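Local coordinates for beta-glucoside phosphorylase BglX (Unidentified, PDB 5VQE), which probably catalyses the phosphorolysis of beta-glucosides, as a phosphorylase of glycoside hydrolase family 3 that binds a 2-fluoroglucose in its pocket, at residues Asp31-Gly35 / Phe326-Gln330; Ala388-Ile392 / Met539-Lys543; Ile485-Trp489 / His516-Val520. All blocks are in the same frame, centred on the assembly; numbering follows the deposited sequence.

Interaction 1 of 3, residues Asp31-Gly35 / Phe326-Gln330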
loop_
_atom_site.group_PDB
_atom_site.type_symbol
_atom_site.label_atom_id
_atom_site.label_comp_id
_atom_site.label_asym_id
_atom_site.label_seq_id
_atom_site.Cartn_x
_atom_site.Cartn_y
_atom_site.Cartn_z
ATOM N N ASP A 31 18.942 -17.499 20.790
ATOM C CA ASP A 31 19.385 -16.601 19.726
ATOM C C ASP A 31 18.656 -16.890 18.415
ATOM O O ASP A 31 18.333 -15.965 17.656
ATOM C CB ASP A 31 20.892 -16.725 19.530
ATOM C CG ASP A 31 21.687 -15.854 20.482
ATOM O OD1 ASP A 31 21.084 -15.041 21.215
ATOM O OD2 ASP A 31 22.931 -15.982 20.485
ATOM N N GLU A 32 18.399 -18.170 18.128
ATOM C CA GLU A 32 17.679 -18.523 16.910
ATOM C C GLU A 32 16.215 -18.126 17.003
ATOM O O GLU A 32 15.613 -17.708 16.005
ATOM C CB GLU A 32 17.794 -20.022 16.644
ATOM C CG GLU A 32 19.133 -20.450 16.116
ATOM C CD GLU A 32 19.230 -21.949 15.977
ATOM O OE1 GLU A 32 18.981 -22.665 16.977
ATOM O OE2 GLU A 32 19.523 -22.407 14.859
ATOM N N LYS A 33 15.617 -18.275 18.184
ATOM C CA LYS A 33 14.236 -17.847 18.364
ATOM C C LYS A 33 14.119 -16.334 18.214
ATOM O O LYS A 33 13.229 -15.834 17.519
ATOM C CB LYS A 33 13.713 -18.310 19.723
ATOM C CG LYS A 33 13.406 -19.800 19.802
ATOM C CD LYS A 33 13.044 -20.202 21.228
ATOM C CE LYS A 33 13.014 -21.703 21.420
ATOM N NZ LYS A 33 12.682 -22.058 22.833
ATOM N N LEU A 34 15.036 -15.584 18.840
ATOM C CA LEU A 34 15.034 -14.132 18.679
ATOM C C LEU A 34 15.166 -13.737 17.211
ATOM O O LEU A 34 14.521 -12.785 16.754
ATOM C CB LEU A 34 16.158 -13.505 19.512
ATOM C CG LEU A 34 16.008 -13.625 21.035
ATOM C CD1 LEU A 34 17.255 -13.122 21.760
ATOM C CD2 LEU A 34 14.776 -12.870 21.520
ATOM N N GLY A 35 15.996 -14.452 16.451
ATOM C CA GLY A 35 16.161 -14.110 15.047
ATOM C C GLY A 35 14.895 -14.356 14.242
ATOM O O GLY A 35 14.590 -13.615 13.302
ATOM N N PHE A 326 19.563 -6.543 17.621
ATOM C CA PHE A 326 19.567 -7.918 18.103
ATOM C C PHE A 326 20.062 -7.985 19.539
ATOM O O PHE A 326 19.514 -8.734 20.355
ATOM C CB PHE A 326 20.422 -8.802 17.199
ATOM C CG PHE A 326 20.258 -10.266 17.471
ATOM C CD1 PHE A 326 19.071 -10.899 17.166
ATOM C CD2 PHE A 326 21.282 -11.008 18.040
ATOM C CE1 PHE A 326 18.898 -12.252 17.417
ATOM C CE2 PHE A 326 21.121 -12.368 18.291
ATOM C CZ PHE A 326 19.930 -12.988 17.980
ATOM N N LYS A 327 21.094 -7.201 19.865
ATOM C CA LYS A 327 21.559 -7.115 21.242
ATOM C C LYS A 327 20.453 -6.628 22.169
ATOM O O LYS A 327 20.329 -7.112 23.300
ATOM C CB LYS A 327 22.779 -6.198 21.314
ATOM C CG LYS A 327 23.189 -5.783 22.713
ATOM C CD LYS A 327 24.585 -5.141 22.689
ATOM C CE LYS A 327 24.939 -4.466 24.013
ATOM N NZ LYS A 327 26.177 -3.638 23.902
ATOM N N ALA A 328 19.636 -5.670 21.712
ATOM C CA ALA A 328 18.512 -5.210 22.528
ATOM C C ALA A 328 17.533 -6.342 22.806
ATOM O O ALA A 328 16.989 -6.450 23.914
ATOM C CB ALA A 328 17.792 -4.052 21.838
ATOM N N LEU A 329 17.284 -7.192 21.811
ATOM C CA LEU A 329 16.401 -8.331 22.030
ATOM C C LEU A 329 17.034 -9.346 22.976
ATOM O O LEU A 329 16.358 -9.887 23.855
ATOM C CB LEU A 329 16.055 -8.989 20.692
ATOM C CG LEU A 329 15.104 -8.209 19.785
ATOM C CD1 LEU A 329 15.067 -8.885 18.424
ATOM C CD2 LEU A 329 13.721 -8.119 20.373
ATOM N N GLN A 330 18.326 -9.624 22.809
ATOM C CA GLN A 330 18.997 -10.548 23.720
ATOM C C GLN A 330 18.888 -10.058 25.157
ATOM O O GLN A 330 18.576 -10.830 26.072
ATOM C CB GLN A 330 20.469 -10.700 23.338
ATOM C CG GLN A 330 20.751 -11.428 22.030
ATOM C CD GLN A 330 22.235 -11.431 21.707
ATOM O OE1 GLN A 330 22.896 -10.398 21.780
ATOM N NE2 GLN A 330 22.766 -12.593 21.370
#

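Interaction 2 of 3, residues Ala388-Ile392 / Met539-Lys543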
loop_
_atom_site.group_PDB
_atom_site.type_symbol
_atom_site.label_atom_id
_atom_site.label_comp_id
_atom_site.label_asym_id
_atom_site.label_seq_id
_atom_site.Cartn_x
_atom_site.Cartn_y
_atom_site.Cartn_z
ATOM N N ALA A 388 -9.268 0.142 -15.747
ATOM C CA ALA A 388 -9.219 1.537 -16.167
ATOM C C ALA A 388 -10.520 1.942 -16.857
ATOM O O ALA A 388 -11.080 3.006 -16.578
ATOM C CB ALA A 388 -8.014 1.769 -17.078
ATOM N N ASP A 389 -11.033 1.085 -17.739
ATOM C CA ASP A 389 -12.297 1.379 -18.400
ATOM C C ASP A 389 -13.409 1.603 -17.382
ATOM O O ASP A 389 -14.236 2.508 -17.542
ATOM C CB ASP A 389 -12.659 0.237 -19.353
ATOM C CG ASP A 389 -13.965 0.480 -20.097
ATOM O OD1 ASP A 389 -14.476 1.622 -20.093
ATOM O OD2 ASP A 389 -14.500 -0.492 -20.671
ATOM N N GLU A 390 -13.438 0.804 -16.316
ATOM C CA GLU A 390 -14.527 0.890 -15.352
ATOM C C GLU A 390 -14.299 1.939 -14.273
ATOM O O GLU A 390 -15.264 2.332 -13.611
ATOM C CB GLU A 390 -14.750 -0.462 -14.667
ATOM C CG GLU A 390 -15.115 -1.620 -15.600
ATOM C CD GLU A 390 -16.515 -1.505 -16.216
ATOM O OE1 GLU A 390 -17.383 -0.789 -15.657
ATOM O OE2 GLU A 390 -16.750 -2.136 -17.275
ATOM N N SER A 391 -13.064 2.403 -14.084
ATOM C CA SER A 391 -12.734 3.216 -12.917
ATOM C C SER A 391 -12.839 4.717 -13.169
ATOM O O SER A 391 -13.262 5.465 -12.276
ATOM C CB SER A 391 -11.320 2.883 -12.428
ATOM O OG SER A 391 -10.336 3.344 -13.334
ATOM N N ILE A 392 -12.456 5.188 -14.359
ATOM C CA ILE A 392 -12.287 6.621 -14.561
ATOM C C ILE A 392 -13.613 7.326 -14.322
ATOM O O ILE A 392 -14.663 6.902 -14.819
ATOM C CB ILE A 392 -11.715 6.897 -15.958
ATOM C CG1 ILE A 392 -10.341 6.238 -16.076
ATOM C CG2 ILE A 392 -11.607 8.413 -16.209
ATOM C CD1 ILE A 392 -9.676 6.393 -17.431
ATOM N N MET A 539 -7.183 4.616 -21.773
ATOM C CA MET A 539 -8.632 4.645 -21.590
ATOM C C MET A 539 -9.138 6.066 -21.372
ATOM O O MET A 539 -10.268 6.388 -21.759
ATOM C CB MET A 539 -9.040 3.738 -20.428
ATOM C CG MET A 539 -8.949 2.251 -20.730
ATOM S SD MET A 539 -9.809 1.793 -22.266
ATOM C CE MET A 539 -11.426 2.444 -21.960
ATOM N N MET A 540 -8.328 6.929 -20.764
ATOM C CA MET A 540 -8.699 8.337 -20.670
ATOM C C MET A 540 -8.918 8.927 -22.058
ATOM O O MET A 540 -9.905 9.625 -22.303
ATOM C CB MET A 540 -7.609 9.107 -19.927
ATOM C CG MET A 540 -7.896 10.591 -19.759
ATOM S SD MET A 540 -9.296 10.924 -18.683
ATOM C CE MET A 540 -8.548 10.613 -17.089
ATOM N N ILE A 541 -7.985 8.667 -22.976
ATOM C CA ILE A 541 -8.117 9.144 -24.349
ATOM C C ILE A 541 -9.430 8.667 -24.948
ATOM O O ILE A 541 -10.187 9.454 -25.526
ATOM C CB ILE A 541 -6.909 8.687 -25.188
ATOM C CG1 ILE A 541 -5.679 9.536 -24.856
ATOM C CG2 ILE A 541 -7.218 8.731 -26.692
ATOM C CD1 ILE A 541 -5.767 11.000 -25.309
ATOM N N GLU A 542 -9.725 7.368 -24.822
ATOM C CA GLU A 542 -10.958 6.848 -25.401
ATOM C C GLU A 542 -12.169 7.592 -24.862
ATOM O O GLU A 542 -13.109 7.890 -25.607
ATOM C CB GLU A 542 -11.079 5.346 -25.135
ATOM C CG GLU A 542 -9.970 4.525 -25.758
ATOM C CD GLU A 542 -9.898 4.709 -27.263
ATOM O OE1 GLU A 542 -10.949 4.569 -27.914
ATOM O OE2 GLU A 542 -8.805 5.018 -27.789
ATOM N N LYS A 543 -12.164 7.920 -23.571
ATOM C CA LYS A 543 -13.346 8.520 -22.971
ATOM C C LYS A 543 -13.443 10.007 -23.289
ATOM O O LYS A 543 -14.544 10.530 -23.498
ATOM C CB LYS A 543 -13.325 8.269 -21.466
ATOM C CG LYS A 543 -13.553 6.801 -21.116
ATOM C CD LYS A 543 -13.113 6.474 -19.694
ATOM C CE LYS A 543 -13.059 4.972 -19.459
ATOM N NZ LYS A 543 -14.351 4.302 -19.778
#

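Interaction 3 of 3, residues Ile485-Trp489 / His516-Val520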
loop_
_atom_site.group_PDB
_atom_site.type_symbol
_atom_site.label_atom_id
_atom_site.label_comp_id
_atom_site.label_asym_id
_atom_site.label_seq_id
_atom_site.Cartn_x
_atom_site.Cartn_y
_atom_site.Cartn_z
ATOM N N ILE A 485 0.497 15.686 -0.199
ATOM C CA ILE A 485 0.365 15.416 -1.623
ATOM C C ILE A 485 -0.594 16.418 -2.256
ATOM O O ILE A 485 -1.234 16.133 -3.264
ATOM C CB ILE A 485 -0.083 13.967 -1.892
ATOM C CG1 ILE A 485 -1.408 13.681 -1.187
ATOM C CG2 ILE A 485 1.005 12.995 -1.457
ATOM C CD1 ILE A 485 -2.016 12.327 -1.543
ATOM N N ARG A 486 -0.721 17.581 -1.624
ATOM C CA ARG A 486 -1.492 18.679 -2.171
ATOM C C ARG A 486 -0.872 19.156 -3.476
ATOM O O ARG A 486 0.321 18.967 -3.742
ATOM C CB ARG A 486 -1.544 19.838 -1.177
ATOM C CG ARG A 486 -2.315 19.535 0.099
ATOM C CD ARG A 486 -3.797 19.782 -0.070
ATOM N NE ARG A 486 -4.061 21.157 -0.462
ATOM C CZ ARG A 486 -4.067 22.187 0.376
ATOM N NH1 ARG A 486 -3.827 22.005 1.667
ATOM N NH2 ARG A 486 -4.315 23.404 -0.083
ATOM N N LEU A 487 -1.706 19.788 -4.290
ATOM C CA LEU A 487 -1.243 20.388 -5.529
ATOM C C LEU A 487 -0.202 21.458 -5.237
ATOM O O LEU A 487 -0.469 22.410 -4.498
ATOM C CB LEU A 487 -2.424 20.985 -6.288
ATOM C CG LEU A 487 -2.549 20.597 -7.757
ATOM C CD1 LEU A 487 -3.772 21.274 -8.352
ATOM C CD2 LEU A 487 -1.296 20.978 -8.530
ATOM N N VAL A 488 0.988 21.284 -5.804
ATOM C CA VAL A 488 2.077 22.249 -5.721
ATOM C C VAL A 488 2.486 22.582 -7.148
ATOM O O VAL A 488 2.685 21.677 -7.965
ATOM C CB VAL A 488 3.268 21.692 -4.915
ATOM C CG1 VAL A 488 4.454 22.654 -4.940
ATOM C CG2 VAL A 488 2.848 21.403 -3.480
ATOM N N TRP A 489 2.593 23.871 -7.454
ATOM C CA TRP A 489 2.919 24.307 -8.804
ATOM C C TRP A 489 4.426 24.502 -8.952
ATOM O O TRP A 489 5.111 24.935 -8.020
ATOM C CB TRP A 489 2.178 25.603 -9.142
ATOM C CG TRP A 489 0.705 25.488 -8.923
ATOM C CD1 TRP A 489 -0.021 26.056 -7.919
ATOM C CD2 TRP A 489 -0.218 24.731 -9.707
ATOM N NE1 TRP A 489 -1.344 25.707 -8.036
ATOM C CE2 TRP A 489 -1.491 24.894 -9.127
ATOM C CE3 TRP A 489 -0.095 23.935 -10.848
ATOM C CZ2 TRP A 489 -2.629 24.294 -9.651
ATOM C CZ3 TRP A 489 -1.227 23.341 -11.367
ATOM C CH2 TRP A 489 -2.476 23.518 -10.769
ATOM N N HIS A 516 -8.170 16.875 -5.732
ATOM C CA HIS A 516 -7.505 18.076 -6.236
ATOM C C HIS A 516 -8.461 19.245 -6.442
ATOM O O HIS A 516 -7.998 20.384 -6.568
ATOM C CB HIS A 516 -6.764 17.775 -7.536
ATOM C CG HIS A 516 -5.428 17.139 -7.332
ATOM N ND1 HIS A 516 -4.553 17.541 -6.346
ATOM C CD2 HIS A 516 -4.817 16.125 -7.988
ATOM C CE1 HIS A 516 -3.459 16.801 -6.405
ATOM N NE2 HIS A 516 -3.592 15.937 -7.396
ATOM N N LEU A 517 -9.775 19.019 -6.463
ATOM C CA LEU A 517 -10.681 20.159 -6.455
ATOM C C LEU A 517 -10.464 21.054 -5.234
ATOM O O LEU A 517 -10.954 22.189 -5.228
ATOM C CB LEU A 517 -12.132 19.684 -6.517
ATOM C CG LEU A 517 -12.632 19.235 -7.898
ATOM C CD1 LEU A 517 -14.007 18.601 -7.799
ATOM C CD2 LEU A 517 -12.666 20.397 -8.913
ATOM N N VAL A 518 -9.745 20.570 -4.214
ATOM C CA VAL A 518 -9.360 21.410 -3.079
ATOM C C VAL A 518 -8.509 22.580 -3.548
ATOM O O VAL A 518 -8.650 23.709 -3.060
ATOM C CB VAL A 518 -8.609 20.567 -2.027
ATOM C CG1 VAL A 518 -7.860 21.461 -1.028
ATOM C CG2 VAL A 518 -9.570 19.650 -1.290
ATOM N N ASP A 519 -7.596 22.328 -4.479
ATOM C CA ASP A 519 -6.644 23.338 -4.911
ATOM C C ASP A 519 -6.991 23.957 -6.260
ATOM O O ASP A 519 -6.407 24.989 -6.612
ATOM C CB ASP A 519 -5.236 22.734 -4.957
ATOM C CG ASP A 519 -4.656 22.510 -3.567
ATOM O OD1 ASP A 519 -4.696 23.457 -2.750
ATOM O OD2 ASP A 519 -4.177 21.394 -3.280
ATOM N N VAL A 520 -7.925 23.375 -7.012
ATOM C CA VAL A 520 -8.372 23.969 -8.274
ATOM C C VAL A 520 -9.898 24.000 -8.294
ATOM O O VAL A 520 -10.525 23.488 -9.234
ATOM C CB VAL A 520 -7.797 23.217 -9.488
ATOM C CG1 VAL A 520 -6.273 23.274 -9.466
ATOM C CG2 VAL A 520 -8.265 21.754 -9.542
HETATM O O HOH W 1 -3.716 25.953 -6.444
#

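Interaction 1 of 3, residues Asp31-Gly35 / Phe326-Gln330
The Phe326 ring enters edge-first against the backbone of helix 30-36. Its CZ lies 3.4 Å from Asp31 O and its CE1 3.8 Å from Gly35 N, both near the ring plane, so the rim of the phenyl abuts an existing helical hydrogen bond, Gly35 N to Asp31 O. With CG anti to the backbone N (chi1 -169°), Phe326 reaches across to the other helix. Leu34 CB meets Phe326 CE1 at 3.7 Å, coming in obliquely. Beyond CB, Leu34 carries on over the second helix: CD1 rests 3.7 Å from Gln330 CA, while CD2 passes Leu329 CB, these two leucines sliding by each other in opposite directions. At the more exposed margin, the extended Gln330 chain brings NE2 to Asp31 OD1 at 3.0 Å. The bond is almost perfectly straight (N-H...O 179°) and the acceptor lies in the amide plane, yet the carboxylate is met from above, 35° out of its own plane. The Asp31 carboxylate is steeply tilted to the Phe326 ring, with OD1 4.0 Å from CE2. Phe57 meets the ring of Phe326, and Ile38 of strand 38-42 touches both Phe326 and Leu329. Helix 30-36 leads into strand 38-42 and helix 322-335 follows strand 316-317, two strands that pair in the parallel sheet; the helices thus pack in the outer helical layer of the TIM-barrel-like N-terminal domain of family 3 glycoside hydrolases.

Interaction 2 of 3, residues Ala388-Ile392 / Met539-Lys543
Lys543 NZ binds Asp389 twice, at 2.7 Å to OD1 in a salt bridge and at 2.9 Å to the backbone O. The carboxylate oxygen is approached nearly along its C-O axis, whereas the carbonyl is met in its plane on a lone pair, with a C=O...N angle of 126°. The lysine chain runs extended and then bends at its last torsion (chi4 -55°), which turns the ammonium onto both oxygens. The same nitrogen also bonds to Ser549 O and Ser548 OG, and Lys551 adds a second salt bridge to Asp389 OD1, so the carboxylate charge is probably balanced by both lysines near the C-terminal end of helix 378-391. Were the lysine cut back to an alanine here, Asp389 O would probably lose this donor and Asp389 OD1 one of its cations, and a gap is likely to open beside Ile392 CB where the aliphatic chain lay. That helix leads directly into strand 393-397, an edge of the six-stranded mixed sheet in an alpha/beta unit, and helix 534-544 flanks the same sheet: Ile527 of strand 525-528 touches both Ile392 and Met540. Lys543 CD sits 4.0 Å from Ile392 CB. Ile392 CD1 presses on the backbone of the opposing helix, 3.6 Å from Met540 N, while its CG2 branch meets Met540 CE at 3.9 Å. Met539 folds back, bent at chi2 and chi3, and puts its CE 3.6 Å from Asp389 CB. Met539 CG lies against Ala388 CB at 3.8 Å.

Interaction 3 of 3, residues Ile485-Trp489 / His516-Val520
Arg486 grips Asp519 side-on, NE to OD2 at 2.8 Å and NH2 to OD1 at 2.7 Å. Guanidinium and carboxylate are nearly coplanar, 14° apart, and OD1 offers its syn lone pair. The arginine is bent at chi2 and chi3, which folds its head back to the aspartate, while Val518 CG1 lies over one guanidinium face. Asp519 OD2 takes a second bond, from Leu487 N at 3.1 Å, which meets it from above the carboxylate plane; two donors on one oxygen and a third on the other fix the rotation of the group. Leu487 has an unusual chi1 of -130°, away from the staggered positions. Its CD1 is wedged tightly against Val520 CG1 at 3.4 Å. Leu487 CD2 lies 3.5 Å above one face of the Trp489 ring, offset toward its rim. Val520 CG1 in turn reaches the indole edge, 3.8 Å from Trp489 CZ2. A water accepts from Trp489 NE1 and donates to Asp519 O. The two loops follow strands 469-475 and 506-510 of the mixed sheet: Leu487 and Val520 rest on Phe508 of strand 506-510, and Leu487 and Trp489 on Ala418 of strand 412-419.

In the fold
Interaction 1 belongs to the N-terminal barrel-like domain, whereas interactions 2 and 3 both pack beside the six-stranded mixed sheet further along the chain, 2 through flanking helices and 3 through loops after its strands. The centres of 1 and 2 are about 51 Å apart and those of 1 and 3 about 47 Å, on opposite sides of the chain's centre. Interactions 2 and 3 are neighbours, about 22 Å between centres and 11 Å between nearest atoms, without touching; 485-489/516-520 is nested in the loop closed by 388-392/539-543. None of the three includes a residue of the 2-fluoroglucose pocket, whose lining residues, from Met63 to Phe318, all fall within the range of the family 3 N-terminal domain.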